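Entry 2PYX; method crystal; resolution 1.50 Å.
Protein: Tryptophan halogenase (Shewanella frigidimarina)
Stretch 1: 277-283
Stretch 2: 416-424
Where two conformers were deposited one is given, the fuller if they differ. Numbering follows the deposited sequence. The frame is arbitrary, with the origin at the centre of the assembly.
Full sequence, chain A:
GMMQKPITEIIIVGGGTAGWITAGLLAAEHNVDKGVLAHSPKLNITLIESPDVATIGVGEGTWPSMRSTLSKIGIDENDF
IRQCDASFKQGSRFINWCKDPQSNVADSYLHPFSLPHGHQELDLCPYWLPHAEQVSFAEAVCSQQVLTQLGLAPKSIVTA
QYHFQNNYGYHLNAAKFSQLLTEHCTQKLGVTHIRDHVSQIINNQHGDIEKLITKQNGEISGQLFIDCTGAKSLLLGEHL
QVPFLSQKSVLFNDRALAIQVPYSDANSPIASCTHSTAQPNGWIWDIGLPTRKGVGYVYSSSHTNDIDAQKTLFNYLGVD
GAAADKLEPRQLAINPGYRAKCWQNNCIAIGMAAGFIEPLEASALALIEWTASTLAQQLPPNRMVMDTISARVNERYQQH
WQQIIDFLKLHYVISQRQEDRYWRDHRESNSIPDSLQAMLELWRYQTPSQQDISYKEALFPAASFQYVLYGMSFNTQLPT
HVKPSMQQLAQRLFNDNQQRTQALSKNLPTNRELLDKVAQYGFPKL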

ATOM      1  N   THR A 277      -2.954  15.265  -5.036  1.00 10.57           N
ATOM      2  CA  THR A 277      -3.469  16.424  -5.743  1.00  9.49           C
ATOM      3  C   THR A 277      -2.905  16.380  -7.157  1.00  9.02           C
ATOM      4  O   THR A 277      -1.696  16.506  -7.377  1.00 10.25           O
ATOM      5  N   ALA A 278      -3.793  16.242  -8.118  1.00  9.25           N
ATOM      6  CA  ALA A 278      -3.422  16.138  -9.518  1.00 10.06           C
ATOM      7  C   ALA A 278      -2.796  17.434 -10.010  1.00 10.34           C
ATOM      8  O   ALA A 278      -3.220  18.518  -9.597  1.00 11.64           O
ATOM      9  N   GLN A 279      -1.805  17.269 -10.885  1.00  9.26           N
ATOM     10  CA  GLN A 279      -1.026  18.354 -11.485  1.00  9.41           C
ATOM     11  C   GLN A 279      -1.067  18.185 -13.005  1.00 10.17           C
ATOM     12  O   GLN A 279      -1.657  17.191 -13.499  1.00 10.95           O
ATOM     13  N   PRO A 280      -0.486  19.132 -13.779  1.00  9.01           N
ATOM     14  CA  PRO A 280      -0.544  18.987 -15.235  1.00  9.16           C
ATOM     15  C   PRO A 280       0.050  17.696 -15.803  1.00  7.23           C
ATOM     16  O   PRO A 280      -0.435  17.252 -16.854  1.00  9.88           O
ATOM     17  N   ASN A 281       1.068  17.154 -15.137  1.00  8.65           N
ATOM     18  CA  ASN A 281       1.812  16.024 -15.663  1.00  9.24           C
ATOM     19  C   ASN A 281       2.028  14.904 -14.663  1.00  8.38           C
ATOM     20  O   ASN A 281       2.999  14.150 -14.789  1.00  8.44           O
ATOM     21  N   GLY A 282       1.128  14.805 -13.692  1.00  8.66           N
ATOM     22  CA  GLY A 282       1.223  13.785 -12.670  1.00  7.61           C
ATOM     23  C   GLY A 282       0.391  14.187 -11.464  1.00  8.45           C
ATOM     24  O   GLY A 282      -0.668  14.780 -11.609  1.00  8.59           O
ATOM     25  N   TRP A 283       0.866  13.862 -10.282  1.00  8.55           N
ATOM     26  CA  TRP A 283       0.138  14.174  -9.056  1.00  8.48           C
ATOM     27  C   TRP A 283       1.121  14.276  -7.920  1.00  8.99           C
ATOM     28  O   TRP A 283       2.212  13.676  -7.942  1.00  7.84           O
ATOM     29  N   GLN A 416     -11.956  14.186 -16.489  1.00 10.62           N
ATOM     30  CA  GLN A 416     -12.452  15.035 -17.573  0.50 12.17           C
ATOM     31  C   GLN A 416     -11.449  16.142 -17.885  1.00 13.45           C
ATOM     32  O   GLN A 416     -11.738  17.068 -18.672  1.00 14.79           O
ATOM     33  N   ARG A 417     -10.273  16.067 -17.301  1.00 10.74           N
ATOM     34  CA  ARG A 417      -9.227  17.067 -17.583  1.00 10.71           C
ATOM     35  C   ARG A 417      -8.898  17.104 -19.080  1.00 13.30           C
ATOM     36  O   ARG A 417      -8.695  16.080 -19.704  1.00 13.04           O
ATOM     37  N   GLN A 418      -8.836  18.325 -19.621  1.00 14.12           N
ATOM     38  CA  GLN A 418      -8.668  18.566 -21.063  0.50 15.63           C
ATOM     39  C   GLN A 418      -7.479  19.460 -21.393  1.00 13.60           C
ATOM     40  O   GLN A 418      -6.992  19.405 -22.524  1.00 16.82           O
ATOM     41  N   GLU A 419      -6.984  20.256 -20.444  1.00 13.89           N
ATOM     42  CA  GLU A 419      -5.985  21.295 -20.810  1.00 16.18           C
ATOM     43  C   GLU A 419      -4.610  20.737 -21.137  1.00 16.56           C
ATOM     44  O   GLU A 419      -3.852  21.329 -21.938  1.00 15.93           O
ATOM     45  N   ASP A 420      -4.274  19.597 -20.543  1.00 12.15           N
ATOM     46  CA  ASP A 420      -2.941  19.048 -20.655  1.00  9.97           C
ATOM     47  C   ASP A 420      -2.901  17.744 -21.444  1.00 10.61           C
ATOM     48  O   ASP A 420      -3.710  16.816 -21.230  1.00 10.09           O
ATOM     49  N   ARG A 421      -1.897  17.644 -22.313  1.00 10.31           N
ATOM     50  CA  ARG A 421      -1.712  16.426 -23.120  1.00  8.19           C
ATOM     51  C   ARG A 421      -1.645  15.170 -22.251  1.00  8.89           C
ATOM     52  O   ARG A 421      -2.148  14.125 -22.653  1.00  9.19           O
ATOM     53  N   TYR A 422      -0.955  15.282 -21.132  1.00  8.76           N
ATOM     54  CA  TYR A 422      -0.798  14.150 -20.191  1.00  7.56           C
ATOM     55  C   TYR A 422      -2.149  13.505 -19.872  1.00  8.33           C
ATOM     56  O   TYR A 422      -2.318  12.271 -19.955  1.00  8.53           O
ATOM     57  N   TRP A 423      -3.136  14.334 -19.547  1.00  8.77           N
ATOM     58  CA  TRP A 423      -4.437  13.819 -19.131  1.00  8.78           C
ATOM     59  C   TRP A 423      -5.203  13.276 -20.328  1.00  7.39           C
ATOM     60  O   TRP A 423      -5.889  12.252 -20.250  1.00  9.26           O
ATOM     61  N   ARG A 424      -5.113  13.960 -21.489  1.00  8.53           N
ATOM     62  CA  ARG A 424      -5.749  13.475 -22.674  1.00  8.07           C
ATOM     63  C   ARG A 424      -5.162  12.138 -23.090  1.00  7.93           C
ATOM     64  O   ARG A 424      -5.883  11.242 -23.496  1.00  9.54           O
TER

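A tight turn can be held chiefly by aromatic side chains that read its backbone, and this contact is a clear case: W423 NE1 donates a direct hydrogen bond to the turn, and N281 lays its CA over the ring of Y422, 3.9 Å from the centroid and 17° off the ring normal. The type I turn from Q279 to G282, closed by Q279 N to G282 O at 2.8 Å, offers mostly main chain, since the CA-to-CB bonds of Q279, P280 and N281 point away. Most of the inward-reaching side chains come from the second stretch, from the loop and the start of the helix. Y422 points toward the turn with chi1 t, and the same ring face that takes N281 CA also lies near the peptide, with CE2 3.6 Å from G282 N. W423 starts sideways, but its m rotamer brings the indole in edge-first: NE1 donates to Q279 O at 2.8 Å, while CZ2 packs 3.6 Å from A278 CB, the inward-pointing methyl of the strand. R417, also m, points toward the turn, with one face of its guanidinium over Q279 O, 3.9 Å from NH1; R417 NH1 and D420 OD2 form a long salt bridge at 3.8 Å. D420, m, meets P280 where D420 OD1 lies 3.5 Å from P280 CB. Finally, a water donates to N281 OD1 (2.6 Å) and accepts from Y422 N (3.0 Å), linking turn to helix.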

ATOM      1  CB  THR A 277      -3.074  17.760  -5.030  1.00 10.29           C
ATOM      2  OG1 THR A 277      -3.500  17.714  -3.665  1.00 11.77           O
ATOM      3  CG2 THR A 277      -3.717  18.919  -5.725  1.00 12.93           C
ATOM      4  CB  ALA A 278      -4.612  15.777 -10.400  1.00 10.71           C
ATOM      5  CB  GLN A 279       0.406  18.321 -10.950  1.00 10.26           C
ATOM      6  CG  GLN A 279       0.538  18.331  -9.448  1.00 11.07           C
ATOM      7  CD  GLN A 279       0.016  19.612  -8.821  1.00 13.45           C
ATOM      8  OE1 GLN A 279       0.258  20.719  -9.355  1.00 13.52           O
ATOM      9  NE2 GLN A 279      -0.714  19.486  -7.693  1.00 14.27           N
ATOM     10  CB  PRO A 280       0.193  20.238 -15.734  1.00 12.02           C
ATOM     11  CG  PRO A 280      -0.073  21.251 -14.649  1.00 12.51           C
ATOM     12  CD  PRO A 280       0.043  20.462 -13.376  1.00 11.85           C
ATOM     13  CB  ASN A 281       3.140  16.507 -16.267  1.00  8.88           C
ATOM     14  CG  ASN A 281       2.910  17.359 -17.471  1.00  8.01           C
ATOM     15  OD1 ASN A 281       2.438  16.875 -18.479  1.00 11.17           O
ATOM     16  ND2 ASN A 281       3.234  18.646 -17.377  1.00 12.19           N
ATOM     17  CB  TRP A 283      -0.946  13.117  -8.784  1.00  8.30           C
ATOM     18  CG  TRP A 283      -0.419  11.729  -8.591  1.00  8.21           C
ATOM     19  CD1 TRP A 283      -0.101  10.792  -9.570  1.00 11.09           C
ATOM     20  CD2 TRP A 283      -0.149  11.092  -7.336  1.00  6.54           C
ATOM     21  NE1 TRP A 283       0.365   9.646  -8.969  1.00 10.99           N
ATOM     22  CE2 TRP A 283       0.329   9.793  -7.610  1.00  9.88           C
ATOM     23  CE3 TRP A 283      -0.265  11.482  -6.002  1.00 10.52           C
ATOM     24  CZ2 TRP A 283       0.713   8.902  -6.594  1.00 11.84           C
ATOM     25  CZ3 TRP A 283       0.043  10.577  -4.988  1.00 12.64           C
ATOM     26  CH2 TRP A 283       0.535   9.293  -5.295  1.00 11.68           C
ATOM     27  CB  GLN A 416     -13.824  15.622 -17.231  0.50 14.45           C
ATOM     28  CG  GLN A 416     -14.911  14.567 -17.152  0.50 16.86           C
ATOM     29  CD  GLN A 416     -16.298  15.180 -17.066  0.50 29.64           C
ATOM     30  OE1 GLN A 416     -16.527  16.107 -16.284  0.50 26.08           O
ATOM     31  NE2 GLN A 416     -17.227  14.672 -17.877  0.50 32.64           N
ATOM     32  CB  ARG A 417      -7.975  16.783 -16.793  1.00 12.83           C
ATOM     33  CG  ARG A 417      -7.988  17.236 -15.387  1.00  9.69           C
ATOM     34  CD  ARG A 417      -6.859  16.665 -14.585  1.00 15.47           C
ATOM     35  NE  ARG A 417      -6.525  17.388 -13.376  1.00 14.62           N
ATOM     36  CZ  ARG A 417      -5.664  18.415 -13.323  1.00 13.77           C
ATOM     37  NH1 ARG A 417      -5.021  18.825 -14.416  1.00 14.62           N
ATOM     38  NH2 ARG A 417      -5.393  18.997 -12.181  1.00 13.19           N
ATOM     39  CB  GLN A 418      -9.914  19.228 -21.669  0.50 17.09           C
ATOM     40  CG  GLN A 418     -11.117  18.321 -21.809  0.50 22.77           C
ATOM     41  CD  GLN A 418     -10.960  17.254 -22.899  0.50 25.89           C
ATOM     42  OE1 GLN A 418      -9.897  17.118 -23.522  0.50 33.53           O
ATOM     43  NE2 GLN A 418     -12.023  16.493 -23.130  0.50 36.60           N
ATOM     44  CB  GLU A 419      -5.862  22.359 -19.719  1.00 19.01           C
ATOM     45  CG  GLU A 419      -7.104  23.221 -19.616  1.00 27.87           C
ATOM     46  CD  GLU A 419      -7.397  23.941 -20.918  1.00 42.88           C
ATOM     47  OE1 GLU A 419      -6.501  24.695 -21.369  1.00 45.28           O
ATOM     48  OE2 GLU A 419      -8.502  23.737 -21.490  1.00 47.86           O
ATOM     49  CB  ASP A 420      -2.365  18.781 -19.278  1.00 11.87           C
ATOM     50  CG  ASP A 420      -2.292  20.021 -18.432  1.00 15.61           C
ATOM     51  OD1 ASP A 420      -1.458  20.898 -18.800  1.00 14.65           O
ATOM     52  OD2 ASP A 420      -3.043  20.088 -17.429  1.00 15.38           O
ATOM     53  CB  ARG A 421      -0.438  16.555 -23.976  1.00  9.23           C
ATOM     54  CG  ARG A 421      -0.217  15.347 -24.891  1.00  9.32           C
ATOM     55  CD  ARG A 421       0.970  15.488 -25.812  1.00  7.61           C
ATOM     56  NE  ARG A 421       2.267  15.584 -25.119  1.00  9.02           N
ATOM     57  CZ  ARG A 421       3.082  14.588 -24.824  1.00  9.53           C
ATOM     58  NH1 ARG A 421       2.699  13.341 -25.026  1.00  9.54           N
ATOM     59  NH2 ARG A 421       4.266  14.820 -24.305  1.00  9.49           N
ATOM     60  CB  TYR A 422      -0.143  14.625 -18.904  1.00  9.53           C
ATOM     61  CG  TYR A 422      -0.005  13.589 -17.814  1.00  7.70           C
ATOM     62  CD1 TYR A 422       1.088  12.740 -17.767  1.00  8.80           C
ATOM     63  CD2 TYR A 422      -0.935  13.523 -16.788  1.00  7.76           C
ATOM     64  CE1 TYR A 422       1.280  11.853 -16.729  1.00  7.67           C
ATOM     65  CE2 TYR A 422      -0.794  12.635 -15.768  1.00  8.66           C
ATOM     66  CZ  TYR A 422       0.315  11.792 -15.731  1.00  8.28           C
ATOM     67  OH  TYR A 422       0.511  10.894 -14.722  1.00  8.46           O
ATOM     68  CB  TRP A 423      -5.210  14.879 -18.306  1.00  8.93           C
ATOM     69  CG  TRP A 423      -4.536  15.098 -17.015  1.00  7.86           C
ATOM     70  CD1 TRP A 423      -3.598  16.037 -16.700  1.00  8.81           C
ATOM     71  CD2 TRP A 423      -4.678  14.291 -15.817  1.00  6.61           C
ATOM     72  NE1 TRP A 423      -3.172  15.891 -15.410  1.00  9.21           N
ATOM     73  CE2 TRP A 423      -3.813  14.811 -14.847  1.00 10.05           C
ATOM     74  CE3 TRP A 423      -5.485  13.188 -15.476  1.00  7.52           C
ATOM     75  CZ2 TRP A 423      -3.694  14.253 -13.574  1.00  9.07           C
ATOM     76  CZ3 TRP A 423      -5.380  12.669 -14.195  1.00  6.89           C
ATOM     77  CH2 TRP A 423      -4.515  13.210 -13.257  1.00  8.86           C
ATOM     78  CB  ARG A 424      -5.652  14.505 -23.834  1.00 10.52           C
ATOM     79  CG  ARG A 424      -6.277  15.877 -23.489  1.00 12.36           C
ATOM     80  CD  ARG A 424      -6.307  16.880 -24.685  1.00 12.89           C
ATOM     81  NE  ARG A 424      -4.964  17.218 -25.200  1.00 14.82           N
ATOM     82  CZ  ARG A 424      -4.263  18.302 -24.876  1.00 13.46           C
ATOM     83  NH1 ARG A 424      -4.715  19.218 -24.030  1.00 16.68           N
ATOM     84  NH2 ARG A 424      -3.079  18.483 -25.431  1.00 15.89           N
TER
HETATM   85  O   HOH W   1       0.916  17.523 -20.521  1.00 10.91           O